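Local coordinates for protein alcohol oxidase (PDB 6F74) that binds FAD and, as a VAO-type flavoprotein, probably oxidises an alcohol or related substrate with oxygen as electron acceptor, at residues A[487-490]-A[491-495]. Sequence-based numbering, arbitrary orientation.
Sequences SGLH and PAWRV
The imidazole of His490 turns an edge to the backbone of Ala492. CG lies anti to the backbone N (chi1 -162°), and this brings His490 ND1 to the backbone N of Ala492, which donates to it at 3.2 Å. The donor sits near the ring edge, 19° out of its plane. His490 CE1 rests 3.7 Å from Ala492 CB. At the far side of the imidazole, NE2 is hydrogen-bonded to the backbone O of Asp553, so both ring nitrogens have a partner. The backbone of His490 makes a second link, for Trp493 N donates to His490 O at 3.1 Å from above the carbonyl plane. That oxygen also lies at the edge of the indole. Trp493 CD1 meets His490 CB, and Leu489 CD2 approaches Trp493 CD1 obliquely at 4.0 Å. The other branch of Leu489 serves Arg494: Leu489 CD1 is 3.7 Å from Arg494 NH2, while CB lies over one face of the guanidinium. The two side chains cross at about a right angle. One water accepts from Arg494 NE and donates to Leu489 O. Ser487 OG lies at the guanidinium edge, 3.2 Å from Arg494 NH2, at an angle too poor for a hydrogen bond. Asp258 ties the two together, by a salt bridge to Arg494 and a hydrogen bond with Ser487 OG. Arg494 NH1 is hydrogen-bonded to Val478 O. A leucine in place of His490 would probably leave Ala492 N and the backbone O of Asp553 without their mates. Ser487 OG accepts from Leu489 N, an ST turn. A short helical turn follows from Pro491, before strand 498-503, and sets Trp493 beside the FAD-binding residues Tyr540 and His246, at the margin of the flavin site.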
loop_
_atom_site.group_PDB
_atom_site.type_symbol
_atom_site.label_atom_id
_atom_site.label_comp_id
_atom_site.label_asym_id
_atom_site.label_seq_id
_atom_site.Cartn_x
_atom_site.Cartn_y
_atom_site.Cartn_z
ATOM N N SER A 487 -15.358 -2.631 12.881
ATOM C CA SER A 487 -14.342 -2.082 11.992
ATOM C C SER A 487 -13.587 -0.902 12.581
ATOM O O SER A 487 -14.156 -0.092 13.308
ATOM C CB SER A 487 -14.994 -1.625 10.696
ATOM O OG SER A 487 -14.024 -1.152 9.809
ATOM N N GLY A 488 -12.309 -0.805 12.227
ATOM C CA GLY A 488 -11.465 0.317 12.602
ATOM C C GLY A 488 -11.176 1.309 11.493
ATOM O O GLY A 488 -10.270 2.130 11.645
ATOM N N LEU A 489 -11.952 1.262 10.393
ATOM C CA LEU A 489 -11.610 2.032 9.202
ATOM C C LEU A 489 -11.915 3.490 9.426
ATOM O O LEU A 489 -12.965 3.836 9.961
ATOM C CB LEU A 489 -12.359 1.552 7.951
ATOM C CG LEU A 489 -11.758 0.380 7.168
ATOM C CD1 LEU A 489 -12.748 -0.083 6.131
ATOM C CD2 LEU A 489 -10.450 0.773 6.487
ATOM N N HIS A 490 -10.973 4.337 9.007
ATOM C CA HIS A 490 -11.155 5.802 8.987
ATOM C C HIS A 490 -12.587 6.151 8.553
ATOM O O HIS A 490 -13.032 5.699 7.493
ATOM C CB HIS A 490 -10.151 6.414 8.018
ATOM C CG HIS A 490 -9.918 7.883 8.206
ATOM N ND1 HIS A 490 -10.944 8.810 8.249
ATOM C CD2 HIS A 490 -8.768 8.585 8.272
ATOM C CE1 HIS A 490 -10.424 10.018 8.404
ATOM N NE2 HIS A 490 -9.102 9.910 8.397
ATOM N N PRO A 491 -13.339 6.901 9.397
ATOM C CA PRO A 491 -14.698 7.336 9.043
ATOM C C PRO A 491 -14.886 7.897 7.609
ATOM O O PRO A 491 -15.899 7.603 6.952
ATOM C CB PRO A 491 -14.972 8.431 10.061
ATOM C CG PRO A 491 -14.186 8.035 11.258
ATOM C CD PRO A 491 -12.960 7.365 10.739
ATOM N N ALA A 492 -13.930 8.700 7.146
ATOM C CA ALA A 492 -14.013 9.299 5.815
ATOM C C ALA A 492 -14.244 8.287 4.683
ATOM O O ALA A 492 -14.861 8.616 3.688
ATOM C CB ALA A 492 -12.776 10.132 5.536
ATOM N N TRP A 493 -13.779 7.048 4.849
ATOM C CA TRP A 493 -14.079 5.993 3.857
ATOM C C TRP A 493 -15.574 5.800 3.645
ATOM O O TRP A 493 -16.004 5.447 2.547
ATOM C CB TRP A 493 -13.513 4.643 4.284
ATOM C CG TRP A 493 -12.067 4.499 4.044
ATOM C CD1 TRP A 493 -11.100 4.390 4.991
ATOM C CD2 TRP A 493 -11.423 4.402 2.780
ATOM N NE1 TRP A 493 -9.881 4.224 4.390
ATOM C CE2 TRP A 493 -10.050 4.260 3.031
ATOM C CE3 TRP A 493 -11.869 4.444 1.456
ATOM C CZ2 TRP A 493 -9.104 4.131 1.998
ATOM C CZ3 TRP A 493 -10.926 4.319 0.431
ATOM C CH2 TRP A 493 -9.561 4.169 0.715
ATOM N N ARG A 494 -16.352 6.041 4.701
ATOM C CA ARG A 494 -17.766 5.820 4.654
ATOM C C ARG A 494 -18.526 6.919 3.897
ATOM O O ARG A 494 -19.700 6.733 3.624
ATOM C CB ARG A 494 -18.356 5.654 6.071
ATOM C CG ARG A 494 -17.613 4.663 6.986
ATOM C CD ARG A 494 -17.399 3.331 6.294
ATOM N NE ARG A 494 -16.883 2.326 7.208
ATOM C CZ ARG A 494 -16.462 1.104 6.858
ATOM N NH1 ARG A 494 -16.508 0.687 5.602
ATOM N NH2 ARG A 494 -15.983 0.281 7.791
ATOM N N VAL A 495 -17.877 8.053 3.604
ATOM C CA VAL A 495 -18.492 9.147 2.823
ATOM C C VAL A 495 -17.783 9.478 1.515
ATOM O O VAL A 495 -18.329 10.221 0.716
ATOM C CB VAL A 495 -18.685 10.445 3.679
ATOM C CG1 VAL A 495 -19.601 10.184 4.867
ATOM C CG2 VAL A 495 -17.373 11.044 4.167
HETATM O O HOH W 1 -15.584 2.553 10.036
#